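Local coordinates for protein leucyl-tRNA synthetase subunit alpha (Aquifex aeolicus, PDB 3O0A) that probably hydrolyses mischarged tRNA through this CP1 editing domain, guarding the accuracy of an enzyme that joins leucine to its tRNA, at residues Lys91-Thr95 with Arg96-Met100. Residues are numbered along the deposited sequence; the frame is centred on the assembly and turned at random.
Sequences KKMST and RERTM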
loop_
_atom_site.group_PDB
_atom_site.type_symbol
_atom_site.label_atom_id
_atom_site.label_comp_id
_atom_site.label_asym_id
_atom_site.label_seq_id
_atom_site.Cartn_x
_atom_site.Cartn_y
_atom_site.Cartn_z
ATOM N N LYS A 91 -16.665 -10.812 -4.684
ATOM C CA LYS A 91 -16.784 -11.970 -5.603
ATOM C C LYS A 91 -17.939 -11.801 -6.588
ATOM O O LYS A 91 -17.902 -12.323 -7.712
ATOM C CB LYS A 91 -16.999 -13.288 -4.846
ATOM C CG LYS A 91 -15.815 -13.789 -4.043
ATOM C CD LYS A 91 -16.121 -15.168 -3.431
ATOM C CE LYS A 91 -15.003 -15.609 -2.495
ATOM N NZ LYS A 91 -15.226 -16.988 -1.972
ATOM N N LYS A 92 -18.968 -11.065 -6.172
ATOM C CA LYS A 92 -20.147 -10.901 -6.996
ATOM C C LYS A 92 -20.102 -9.721 -7.965
ATOM O O LYS A 92 -20.922 -9.655 -8.870
ATOM C CB LYS A 92 -21.383 -10.807 -6.111
ATOM C CG LYS A 92 -21.640 -12.079 -5.335
ATOM C CD LYS A 92 -22.991 -12.069 -4.698
ATOM C CE LYS A 92 -22.966 -11.335 -3.387
ATOM N NZ LYS A 92 -24.241 -11.568 -2.670
ATOM N N MET A 93 -19.162 -8.804 -7.763
ATOM C CA MET A 93 -19.108 -7.552 -8.519
ATOM C C MET A 93 -18.221 -7.685 -9.738
ATOM O O MET A 93 -17.093 -8.219 -9.657
ATOM C CB MET A 93 -18.575 -6.409 -7.644
ATOM C CG MET A 93 -19.391 -6.118 -6.384
ATOM S SD MET A 93 -20.934 -5.309 -6.816
ATOM C CE MET A 93 -22.054 -6.706 -6.732
ATOM N N SER A 94 -18.710 -7.146 -10.851
ATOM C CA SER A 94 -17.959 -7.085 -12.112
ATOM C C SER A 94 -16.855 -6.026 -12.071
ATOM O O SER A 94 -16.821 -5.197 -11.169
ATOM C CB SER A 94 -18.911 -6.734 -13.248
ATOM O OG SER A 94 -19.366 -5.384 -13.137
ATOM N N THR A 95 -15.966 -6.048 -13.060
ATOM C CA THR A 95 -14.929 -5.026 -13.164
ATOM C C THR A 95 -15.557 -3.623 -13.225
ATOM O O THR A 95 -15.110 -2.716 -12.496
ATOM C CB THR A 95 -13.968 -5.289 -14.345
ATOM O OG1 THR A 95 -13.314 -6.545 -14.107
ATOM C CG2 THR A 95 -12.898 -4.211 -14.377
ATOM N N ARG A 96 -16.602 -3.475 -14.031
ATOM C CA ARG A 96 -17.289 -2.186 -14.166
ATOM C C ARG A 96 -17.836 -1.749 -12.806
ATOM O O ARG A 96 -17.603 -0.617 -12.384
ATOM C CB ARG A 96 -18.385 -2.234 -15.216
ATOM C CG ARG A 96 -19.090 -0.893 -15.408
ATOM C CD ARG A 96 -20.231 -0.986 -16.400
ATOM N NE ARG A 96 -21.310 -1.819 -15.885
ATOM C CZ ARG A 96 -22.128 -2.527 -16.652
ATOM N NH1 ARG A 96 -21.990 -2.515 -17.976
ATOM N NH2 ARG A 96 -23.080 -3.253 -16.097
ATOM N N GLU A 97 -18.512 -2.667 -12.120
ATOM C CA GLU A 97 -19.140 -2.398 -10.805
ATOM C C GLU A 97 -18.161 -2.088 -9.668
ATOM O O GLU A 97 -18.579 -1.581 -8.619
ATOM C CB GLU A 97 -20.033 -3.571 -10.390
ATOM C CG GLU A 97 -21.241 -3.727 -11.300
ATOM C CD GLU A 97 -21.940 -5.074 -11.188
ATOM O OE1 GLU A 97 -21.380 -6.014 -10.572
ATOM O OE2 GLU A 97 -23.052 -5.188 -11.741
ATOM N N ARG A 98 -16.889 -2.447 -9.843
ATOM C CA ARG A 98 -15.868 -2.220 -8.818
ATOM C C ARG A 98 -15.039 -0.964 -9.055
ATOM O O ARG A 98 -14.263 -0.545 -8.169
ATOM C CB ARG A 98 -14.936 -3.436 -8.719
ATOM C CG ARG A 98 -15.602 -4.623 -8.026
ATOM C CD ARG A 98 -14.734 -5.844 -8.038
ATOM N NE ARG A 98 -13.374 -5.488 -7.622
ATOM C CZ ARG A 98 -12.411 -6.356 -7.349
ATOM N NH1 ARG A 98 -12.647 -7.664 -7.419
ATOM N NH2 ARG A 98 -11.201 -5.903 -7.015
ATOM N N THR A 99 -15.160 -0.417 -10.261
ATOM C CA THR A 99 -14.310 0.685 -10.722
ATOM C C THR A 99 -15.115 1.892 -11.212
ATOM O O THR A 99 -14.561 2.981 -11.385
ATOM C CB THR A 99 -13.372 0.237 -11.859
ATOM O OG1 THR A 99 -14.162 -0.223 -12.955
ATOM C CG2 THR A 99 -12.437 -0.889 -11.398
ATOM N N MET A 100 -16.404 1.699 -11.482
ATOM C CA MET A 100 -17.278 2.849 -11.753
ATOM C C MET A 100 -17.545 3.523 -10.420
ATOM O O MET A 100 -18.554 3.281 -9.762
ATOM C CB MET A 100 -18.563 2.473 -12.501
ATOM C CG MET A 100 -18.451 2.717 -13.999
ATOM S SD MET A 100 -19.895 2.263 -14.951
ATOM C CE MET A 100 -20.815 3.802 -14.917
HETATM O O HOH W 1 -14.859 -9.364 -8.369
#
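Ser94 and Glu97 face each other across the first turn of a short helix and form a capping box. Ser94 is the N-cap: its OG takes the backbone N-H of Glu97 at 3.0 Å, nearly straight at 163°. In return Glu97 folds back along the turn, with CG beside its own backbone N (chi1 -67°) and the chain extended beyond, so that OE1 accepts from Ser94 N at 2.9 Å. The straight bond comes from above the carboxylate plane. The negative group near the helix N-terminus probably also suits the helix dipole.

In the same turn, Thr95 O is gripped from opposite faces of its carbonyl plane, by Thr99 OG1 at 2.7 Å and by Arg98 N at 3.2 Å. Next to it two methylenes meet, Met93 CB lying 3.5 Å from Arg98 CG, the start of the one buried side chain here. Past a bend at chi3 (47°), the Arg98 guanidinium holds a water in plane at its edge, 2.9 Å from NH1, and the water donates to Met93 O. NH1 also makes a salt bridge to Glu61, while NE donates to Asn128 O.

The outer side is looser. Met93 crosses Glu97 at about a right angle, with SD 3.8 Å from OE1, and Arg96 lies exposed, its CB 3.9 Å from Ser94 OG. The whole unit is a surface loop and short helix of the editing domain, between helix 80-91 and strand 106-114; Arg98 ties it inward to the loops carrying Pro60 and Leu131, which follow strands 55-58 and 121-127.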